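PDB 3E6E: alanine racemase, which belongs to the alanine racemase family, two-chain enzymes in which each chain joins an N-terminal TIM barrel to a C-terminal domain rich in beta strands. Local coordinates for residues I18-Q23 and A54-A60; G32-V38 and G218-G224. The protein carries 1 engineered substitution. One frame throughout, in Å; residues are numbered along the deposited sequence.

Interaction 1. Residues I18-Q23 and A54-A60; sequences ITENVQ and AAKKGGA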
ATOM      1  N   ILE A  18      -2.820  19.523 -11.305  1.00 19.40           N
ATOM      2  CA  ILE A  18      -2.197  18.608 -12.271  1.00 18.47           C
ATOM      3  C   ILE A  18      -2.232  19.280 -13.666  1.00 19.38           C
ATOM      4  O   ILE A  18      -1.236  19.293 -14.399  1.00 19.35           O
ATOM      5  CB  ILE A  18      -2.947  17.240 -12.309  1.00 16.97           C
ATOM      6  CG1 ILE A  18      -2.886  16.573 -10.940  1.00 12.40           C
ATOM      7  CG2 ILE A  18      -2.321  16.304 -13.334  1.00 13.24           C
ATOM      8  CD1 ILE A  18      -3.600  15.269 -10.903  1.00 10.68           C
ATOM      9  N   THR A  19      -3.383  19.856 -14.004  1.00 19.06           N
ATOM     10  CA  THR A  19      -3.572  20.565 -15.266  1.00 20.29           C
ATOM     11  C   THR A  19      -2.516  21.666 -15.397  1.00 22.77           C
ATOM     12  O   THR A  19      -1.849  21.810 -16.422  1.00 24.21           O
ATOM     13  CB  THR A  19      -4.965  21.280 -15.325  1.00 18.50           C
ATOM     14  OG1 THR A  19      -6.028  20.324 -15.243  1.00 16.52           O
ATOM     15  CG2 THR A  19      -5.095  22.075 -16.618  1.00 19.26           C
ATOM     16  N   GLU A  20      -2.388  22.460 -14.342  1.00 24.86           N
ATOM     17  CA  GLU A  20      -1.458  23.576 -14.320  1.00 26.03           C
ATOM     18  C   GLU A  20      -0.009  23.129 -14.403  1.00 25.39           C
ATOM     19  O   GLU A  20       0.814  23.787 -15.039  1.00 26.16           O
ATOM     20  CB  GLU A  20      -1.716  24.414 -13.062  1.00 28.45           C
ATOM     21  CG  GLU A  20      -0.669  25.465 -12.752  1.00 31.93           C
ATOM     22  CD  GLU A  20      -0.992  26.230 -11.473  1.00 36.21           C
ATOM     23  OE1 GLU A  20      -0.067  26.894 -10.935  1.00 37.14           O
ATOM     24  OE2 GLU A  20      -2.169  26.168 -11.017  1.00 34.16           O
ATOM     25  N   ASN A  21       0.317  22.013 -13.764  1.00 24.81           N
ATOM     26  CA  ASN A  21       1.690  21.529 -13.820  1.00 24.07           C
ATOM     27  C   ASN A  21       1.959  21.102 -15.268  1.00 24.47           C
ATOM     28  O   ASN A  21       3.052  21.316 -15.815  1.00 24.97           O
ATOM     29  CB  ASN A  21       1.884  20.343 -12.867  1.00 21.27           C
ATOM     30  CG  ASN A  21       1.727  20.725 -11.402  1.00 20.52           C
ATOM     31  OD1 ASN A  21       1.589  19.858 -10.538  1.00 20.39           O
ATOM     32  ND2 ASN A  21       1.756  22.021 -11.114  1.00 21.48           N
ATOM     33  N   VAL A  22       0.949  20.515 -15.898  1.00 22.96           N
ATOM     34  CA  VAL A  22       1.101  20.066 -17.271  1.00 23.90           C
ATOM     35  C   VAL A  22       1.178  21.212 -18.278  1.00 24.27           C
ATOM     36  O   VAL A  22       1.968  21.152 -19.218  1.00 23.63           O
ATOM     37  CB  VAL A  22      -0.030  19.120 -17.659  1.00 23.86           C
ATOM     38  CG1 VAL A  22       0.064  18.780 -19.147  1.00 24.70           C
ATOM     39  CG2 VAL A  22       0.055  17.857 -16.806  1.00 22.58           C
ATOM     40  N   GLN A  23       0.364  22.248 -18.092  1.00 24.69           N
ATOM     41  CA  GLN A  23       0.397  23.389 -18.993  1.00 25.41           C
ATOM     42  C   GLN A  23       1.721  24.129 -18.884  1.00 26.02           C
ATOM     43  O   GLN A  23       2.310  24.497 -19.899  1.00 27.01           O
ATOM     44  CB  GLN A  23      -0.725  24.368 -18.684  1.00 25.97           C
ATOM     45  CG  GLN A  23      -1.978  24.164 -19.502  1.00 28.54           C
ATOM     46  CD  GLN A  23      -2.765  25.454 -19.672  1.00 30.24           C
ATOM     47  OE1 GLN A  23      -2.342  26.364 -20.396  1.00 30.30           O
ATOM     48  NE2 GLN A  23      -3.910  25.546 -18.993  1.00 31.27           N
ATOM     49  N   ALA A  54      -7.116  15.233 -16.337  1.00 22.00           N
ATOM     50  CA  ALA A  54      -6.593  16.526 -15.901  1.00 20.77           C
ATOM     51  C   ALA A  54      -5.385  16.900 -16.736  1.00 19.62           C
ATOM     52  O   ALA A  54      -5.158  18.070 -17.021  1.00 17.46           O
ATOM     53  CB  ALA A  54      -6.209  16.475 -14.431  1.00 22.29           C
ATOM     54  N   ALA A  55      -4.608  15.891 -17.109  1.00 21.25           N
ATOM     55  CA  ALA A  55      -3.420  16.091 -17.927  1.00 22.35           C
ATOM     56  C   ALA A  55      -3.844  16.373 -19.358  1.00 22.55           C
ATOM     57  O   ALA A  55      -3.159  17.072 -20.085  1.00 22.07           O
ATOM     58  CB  ALA A  55      -2.534  14.845 -17.875  1.00 23.02           C
ATOM     59  N   LYS A  56      -4.986  15.835 -19.765  1.00 25.38           N
ATOM     60  CA  LYS A  56      -5.453  16.065 -21.123  1.00 28.27           C
ATOM     61  C   LYS A  56      -5.818  17.543 -21.304  1.00 28.72           C
ATOM     62  O   LYS A  56      -5.263  18.228 -22.167  1.00 28.46           O
ATOM     63  CB  LYS A  56      -6.652  15.166 -21.441  1.00 29.47           C
ATOM     64  CG  LYS A  56      -6.989  15.102 -22.931  1.00 34.66           C
ATOM     65  CD  LYS A  56      -8.170  14.175 -23.212  1.00 39.06           C
ATOM     66  CE  LYS A  56      -9.447  14.651 -22.508  1.00 42.06           C
ATOM     67  NZ  LYS A  56     -10.546  13.630 -22.567  1.00 43.20           N
ATOM     68  N   LYS A  57      -6.736  18.041 -20.482  1.00 29.52           N
ATOM     69  CA  LYS A  57      -7.138  19.439 -20.572  1.00 29.80           C
ATOM     70  C   LYS A  57      -5.960  20.345 -20.291  1.00 28.55           C
ATOM     71  O   LYS A  57      -6.041  21.555 -20.477  1.00 29.77           O
ATOM     72  CB  LYS A  57      -8.288  19.737 -19.604  1.00 33.49           C
ATOM     73  CG  LYS A  57      -8.184  19.055 -18.245  1.00 37.51           C
ATOM     74  CD  LYS A  57      -9.517  19.109 -17.498  1.00 39.36           C
ATOM     75  CE  LYS A  57     -10.590  18.298 -18.222  1.00 41.04           C
ATOM     76  NZ  LYS A  57     -11.928  18.410 -17.570  1.00 40.42           N
ATOM     77  N   GLY A  58      -4.859  19.750 -19.848  1.00 27.22           N
ATOM     78  CA  GLY A  58      -3.660  20.517 -19.574  1.00 25.45           C
ATOM     79  C   GLY A  58      -2.782  20.606 -20.819  1.00 25.47           C
ATOM     80  O   GLY A  58      -1.896  21.461 -20.912  1.00 25.77           O
ATOM     81  N   GLY A  59      -3.021  19.720 -21.783  1.00 24.46           N
ATOM     82  CA  GLY A  59      -2.240  19.754 -23.001  1.00 23.48           C
ATOM     83  C   GLY A  59      -1.677  18.415 -23.410  1.00 23.40           C
ATOM     84  O   GLY A  59      -1.013  18.314 -24.440  1.00 26.42           O
ATOM     85  N   ALA A  60      -1.934  17.382 -22.619  1.00 21.15           N
ATOM     86  CA  ALA A  60      -1.436  16.057 -22.937  1.00 20.08           C
ATOM     87  C   ALA A  60      -2.130  15.513 -24.185  1.00 21.45           C
ATOM     88  O   ALA A  60      -3.291  15.835 -24.456  1.00 20.75           O
ATOM     89  CB  ALA A  60      -1.669  15.128 -21.769  1.00 17.56           C
TER
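Thr19 of helix 15-28 lies against the end of helix 48-56 and gives its hydroxyl to that helix's last turn: OG1 donates to Ala54 O at 3.0 Å. Both helices belong to the outer layer of the TIM barrel. The donor reaches the carbonyl from one flank, tilted 24° out of its plane. Thr19 is turned for this, with OG1 beside its own backbone N and opposite the carbonyl carbon (chi1 -62°), which swings the methyl CG2 the other way, to within 3.6 Å of Gly58 CA. Because Gly58 has no side chain, the backbones can close up here, and Thr19 CA comes 4.3 Å from Gly58 CA.

On the deeper side of the seam the touching is mostly apolar. Ile18 CB sits 4.0 Å from Ala54 CB, and one turn further along its helix Val22 uses both branches: CG2 meets Ala55 CB at 4.1 Å, while CG1 faces the carbonyl oxygens of Ala55 and Gly58.

The backbone after helix 48-56 is set by a Schellman motif. Gly59, with its positive phi of 131°, breaks the helix, while Gly59 N bonds back to Lys56 O and Ala60 N to Ala55 O. Further in, Ala55 rests on Ala37 and Ala60 on Leu35, both of strand 34-38, so this turn lies directly on the barrel wall. On the more exposed side Gln23 passes alongside the turn, its OE1 weakly bonded to Gln27 NE2 and its CG packed against Gly58 O at 3.0 Å.

Interaction 2. Residues G32-V38 and G218-G224; sequences GTALFAV and GNMIRYG. With DCS (D-[3-hydroxy-2-methyl-5-phosphonooxymethyl-pyridin-4-ylmethyl]-N,O-cycloserylamide), chain D.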
ATOM      1  N   GLY A  32       7.470  21.731 -30.493  1.00 53.18           N
ATOM      2  CA  GLY A  32       7.603  20.918 -31.684  1.00 50.75           C
ATOM      3  C   GLY A  32       7.717  19.591 -30.947  1.00 49.30           C
ATOM      4  O   GLY A  32       8.353  18.647 -31.429  1.00 50.10           O
ATOM      5  N   THR A  33       7.087  19.518 -29.774  1.00 45.50           N
ATOM      6  CA  THR A  33       7.146  18.320 -28.947  1.00 40.90           C
ATOM      7  C   THR A  33       5.798  17.943 -28.341  1.00 37.51           C
ATOM      8  O   THR A  33       4.929  18.788 -28.155  1.00 36.57           O
ATOM      9  CB  THR A  33       8.153  18.525 -27.812  1.00 40.81           C
ATOM     10  OG1 THR A  33       9.394  18.989 -28.359  1.00 42.04           O
ATOM     11  CG2 THR A  33       8.391  17.229 -27.074  1.00 41.66           C
ATOM     12  N   ALA A  34       5.631  16.664 -28.034  1.00 33.03           N
ATOM     13  CA  ALA A  34       4.389  16.194 -27.441  1.00 29.53           C
ATOM     14  C   ALA A  34       4.562  15.760 -25.980  1.00 27.62           C
ATOM     15  O   ALA A  34       5.605  15.228 -25.572  1.00 24.96           O
ATOM     16  CB  ALA A  34       3.817  15.049 -28.263  1.00 28.51           C
ATOM     17  N   LEU A  35       3.515  15.984 -25.196  1.00 25.97           N
ATOM     18  CA  LEU A  35       3.551  15.632 -23.792  1.00 24.74           C
ATOM     19  C   LEU A  35       2.686  14.425 -23.523  1.00 24.15           C
ATOM     20  O   LEU A  35       1.476  14.445 -23.751  1.00 25.05           O
ATOM     21  CB  LEU A  35       3.070  16.808 -22.940  1.00 25.20           C
ATOM     22  CG  LEU A  35       3.110  16.651 -21.416  1.00 26.10           C
ATOM     23  CD1 LEU A  35       2.143  15.579 -20.948  1.00 26.91           C
ATOM     24  CD2 LEU A  35       4.509  16.287 -21.004  1.00 29.12           C
ATOM     25  N   PHE A  36       3.315  13.358 -23.061  1.00 22.10           N
ATOM     26  CA  PHE A  36       2.570  12.173 -22.721  1.00 22.22           C
ATOM     27  C   PHE A  36       2.559  12.163 -21.208  1.00 22.46           C
ATOM     28  O   PHE A  36       3.575  12.464 -20.565  1.00 22.49           O
ATOM     29  CB  PHE A  36       3.241  10.915 -23.283  1.00 22.58           C
ATOM     30  CG  PHE A  36       2.685  10.472 -24.612  1.00 22.46           C
ATOM     31  CD1 PHE A  36       2.471  11.391 -25.636  1.00 22.47           C
ATOM     32  CD2 PHE A  36       2.391   9.136 -24.847  1.00 23.52           C
ATOM     33  CE1 PHE A  36       1.974  10.986 -26.869  1.00 22.45           C
ATOM     34  CE2 PHE A  36       1.893   8.721 -26.084  1.00 22.15           C
ATOM     35  CZ  PHE A  36       1.685   9.651 -27.094  1.00 22.20           C
ATOM     36  N   ALA A  37       1.398  11.845 -20.645  1.00 22.07           N
ATOM     37  CA  ALA A  37       1.231  11.794 -19.202  1.00 21.22           C
ATOM     38  C   ALA A  37       1.208  10.356 -18.705  1.00 20.46           C
ATOM     39  O   ALA A  37       0.301   9.589 -19.025  1.00 19.36           O
ATOM     40  CB  ALA A  37      -0.058  12.510 -18.803  1.00 21.55           C
ATOM     41  N   VAL A  38       2.224   9.984 -17.938  1.00 20.87           N
ATOM     42  CA  VAL A  38       2.289   8.637 -17.385  1.00 20.57           C
ATOM     43  C   VAL A  38       1.437   8.659 -16.122  1.00 19.99           C
ATOM     44  O   VAL A  38       1.691   9.452 -15.212  1.00 19.38           O
ATOM     45  CB  VAL A  38       3.750   8.241 -17.069  1.00 19.79           C
ATOM     46  CG1 VAL A  38       4.528   9.446 -16.634  1.00 20.74           C
ATOM     47  CG2 VAL A  38       3.786   7.178 -15.998  1.00 20.07           C
ATOM     48  N   GLY A 218      14.666  14.884 -28.912  1.00 19.89           N
ATOM     49  CA  GLY A 218      13.416  14.166 -28.734  1.00 19.73           C
ATOM     50  C   GLY A 218      12.228  15.007 -29.143  1.00 21.37           C
ATOM     51  O   GLY A 218      12.320  16.232 -29.173  1.00 21.74           O
ATOM     52  N   ASN A 219      11.108  14.362 -29.455  1.00 22.44           N
ATOM     53  CA  ASN A 219       9.918  15.095 -29.871  1.00 24.71           C
ATOM     54  C   ASN A 219       8.692  14.799 -28.997  1.00 24.62           C
ATOM     55  O   ASN A 219       7.565  15.177 -29.322  1.00 23.63           O
ATOM     56  CB  ASN A 219       9.602  14.807 -31.349  1.00 25.52           C
ATOM     57  CG  ASN A 219       9.197  13.373 -31.595  1.00 28.18           C
ATOM     58  OD1 ASN A 219       8.471  12.776 -30.803  1.00 30.31           O
ATOM     59  ND2 ASN A 219       9.653  12.813 -32.709  1.00 29.85           N
ATOM     60  N   MET A 220       8.936  14.115 -27.889  1.00 25.41           N
ATOM     61  CA  MET A 220       7.893  13.775 -26.927  1.00 26.58           C
ATOM     62  C   MET A 220       8.523  13.402 -25.589  1.00 26.39           C
ATOM     63  O   MET A 220       9.531  12.689 -25.544  1.00 25.57           O
ATOM     64  CB  MET A 220       7.046  12.599 -27.412  1.00 27.41           C
ATOM     65  CG  MET A 220       5.918  12.227 -26.438  1.00 28.37           C
ATOM     66  SD  MET A 220       5.953  10.507 -25.866  1.00 30.09           S
ATOM     67  CE  MET A 220       6.890  10.671 -24.464  1.00 29.42           C
ATOM     68  N   ILE A 221       7.934  13.877 -24.499  1.00 25.52           N
ATOM     69  CA  ILE A 221       8.472  13.537 -23.190  1.00 25.29           C
ATOM     70  C   ILE A 221       7.420  12.805 -22.393  1.00 24.90           C
ATOM     71  O   ILE A 221       6.218  13.022 -22.581  1.00 25.99           O
ATOM     72  CB  ILE A 221       8.911  14.782 -22.396  1.00 26.17           C
ATOM     73  CG1 ILE A 221       7.685  15.521 -21.865  1.00 24.04           C
ATOM     74  CG2 ILE A 221       9.761  15.703 -23.284  1.00 24.62           C
ATOM     75  CD1 ILE A 221       8.045  16.677 -20.978  1.00 26.17           C
ATOM     76  N   ARG A 222       7.882  11.918 -21.520  1.00 24.00           N
ATOM     77  CA  ARG A 222       6.999  11.139 -20.662  1.00 22.82           C
ATOM     78  C   ARG A 222       6.931  11.771 -19.262  1.00 21.57           C
ATOM     79  O   ARG A 222       7.558  11.301 -18.326  1.00 19.79           O
ATOM     80  CB  ARG A 222       7.513   9.705 -20.572  1.00 23.49           C
ATOM     81  CG  ARG A 222       7.176   8.830 -21.780  1.00 23.94           C
ATOM     82  CD  ARG A 222       8.430   8.271 -22.394  1.00 25.18           C
ATOM     83  NE  ARG A 222       9.390   7.904 -21.361  1.00 25.33           N
ATOM     84  CZ  ARG A 222      10.639   7.526 -21.608  1.00 25.25           C
ATOM     85  NH1 ARG A 222      11.078   7.456 -22.859  1.00 27.20           N
ATOM     86  NH2 ARG A 222      11.466   7.244 -20.603  1.00 26.02           N
ATOM     87  N   TYR A 223       6.146  12.835 -19.137  1.00 22.08           N
ATOM     88  CA  TYR A 223       6.009  13.566 -17.880  1.00 22.92           C
ATOM     89  C   TYR A 223       5.269  12.810 -16.763  1.00 23.51           C
ATOM     90  O   TYR A 223       4.071  12.526 -16.882  1.00 24.26           O
ATOM     91  CB  TYR A 223       5.296  14.893 -18.142  1.00 21.39           C
ATOM     92  CG  TYR A 223       5.848  16.062 -17.354  1.00 21.14           C
ATOM     93  CD1 TYR A 223       5.032  17.131 -17.005  1.00 19.49           C
ATOM     94  CD2 TYR A 223       7.195  16.116 -16.983  1.00 21.43           C
ATOM     95  CE1 TYR A 223       5.533  18.220 -16.312  1.00 19.51           C
ATOM     96  CE2 TYR A 223       7.704  17.208 -16.291  1.00 19.18           C
ATOM     97  CZ  TYR A 223       6.865  18.256 -15.960  1.00 19.09           C
ATOM     98  OH  TYR A 223       7.354  19.353 -15.281  1.00 20.52           O
ATOM     99  N   GLY A 224       5.975  12.518 -15.672  1.00 22.17           N
ATOM    100  CA  GLY A 224       5.359  11.813 -14.567  1.00 21.90           C
ATOM    101  C   GLY A 224       5.126  12.605 -13.285  1.00 22.51           C
ATOM    102  O   GLY A 224       4.202  13.414 -13.193  1.00 21.32           O
TER
HETATM  103  N1  DCS D 372       9.212   6.682 -18.656  1.00 29.63           N
HETATM  104  C2  DCS D 372       9.454   5.349 -18.188  1.00 29.64           C
HETATM  105  C2A DCS D 372       9.958   4.268 -19.126  1.00 31.69           C
HETATM  106  C3  DCS D 372       9.213   5.086 -16.835  1.00 29.97           C
HETATM  107  O3  DCS D 372       9.412   3.855 -16.314  1.00 30.58           O
HETATM  108  C4  DCS D 372       8.733   6.165 -15.986  1.00 30.89           C
HETATM  109  C4A DCS D 372       8.475   5.896 -14.516  1.00 34.27           C
HETATM  110  C5  DCS D 372       8.521   7.492 -16.567  1.00 28.15           C
HETATM  111  C6  DCS D 372       8.762   7.711 -17.877  1.00 28.49           C
HETATM  112  C5A DCS D 372       8.033   8.675 -15.767  1.00 26.89           C
HETATM  113  O4P DCS D 372       9.043   9.034 -14.821  1.00 27.14           O
HETATM  114  P   DCS D 372       8.944  10.230 -13.774  1.00 25.04           P
HETATM  115  O1P DCS D 372       8.811  11.448 -14.550  1.00 26.02           O
HETATM  116  O2P DCS D 372       7.794  10.001 -12.905  1.00 24.66           O
HETATM  117  O3P DCS D 372      10.185  10.245 -13.007  1.00 25.99           O
HETATM  118  N   DCS D 372       9.739   5.390 -13.844  1.00 37.03           N
HETATM  119  CA  DCS D 372       9.750   5.071 -12.478  1.00 37.37           C
HETATM  120  C   DCS D 372       9.742   3.752 -11.936  1.00 38.21           C
HETATM  121  O   DCS D 372       9.685   2.593 -12.653  1.00 39.09           O
HETATM  122  ND  DCS D 372       9.799   3.838 -10.629  1.00 37.84           N
HETATM  123  OG  DCS D 372       9.841   5.172 -10.278  1.00 37.75           O
HETATM  124  CB  DCS D 372       9.809   5.915 -11.405  1.00 38.26           C
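Strands 34-38 and 220-223 run parallel at 26° to each other, pairing Ala34 with Met220 through Ala37 with Tyr223. Bonds alternate between them: Ala34 N to Asn219 O, Ile221 N to Ala34 O, Phe36 N to Ile221 O at 3.0 Å, then weaker ones from Tyr223 N to Phe36 O and from Val38 N to Tyr223 O.

Met220 and Phe36 lie on one face of the sheet in a Met-aromatic contact. The methionine chain, bent at its second and third torsions, crosses the phenyl at about a right angle, and SD stands over the ring face, displaced toward the rim, 3.8 Å from the Phe36 centroid. Tyr201 meets the same ring edge-to-face. On the opposite face of the sheet, with CG opposite the backbone N (chi1 -177°), Leu35 extends so that CD2 enters between Ile221 and Tyr223. The fit is tight, CD2 lying 3.4 Å from Ile221 CG1 and 3.3 Å from Tyr223 CB. Tyr223 OH continues to Tyr241 OH.

In the TIM barrel these are the first and eighth strands, so their pairing closes the cylinder. The Leu35 face looks out to helices 15-28 and 207-212, while the Met220 face looks inward, where Arg222 reaches DCS. The guanidinium meets the pyridine nitrogen with its edge: NE donates to DCS N1 at 3.0 Å and NH2 adds a weak bond, consistent with an unprotonated pyridine nitrogen. Thr168 O and His203 ND1 both bond to Arg222 NH1, fixing the group's rotation. Beyond it, Val38 CG1 lies 3.7 Å from DCS C5A, and Gly224 N bonds weakly to phosphate oxygen O1P at 3.2 Å.

Both contacts belong to the N-terminal TIM barrel, their centres about 12 Å apart on the same side of the chain's centre. The segments alternate along the chain: 18-23, 32-38, 54-60, then 218-224 after the remaining strands have gone round. Strand 34-38 follows helix 15-28 directly, and helix 48-56 leads on to the neighbouring strand 62-65. Interaction 1 thus covers the outside of strand 34-38, its segments reaching strand 220-223 at Asn21. Besides the alanines already resting on strand 34-38, Val22 CG1 approaches Leu35 CD1 and Asn21 O approaches Tyr223 CE1. DCS sits at the C-terminal ends of the strands, on the side of the wall away from these helices.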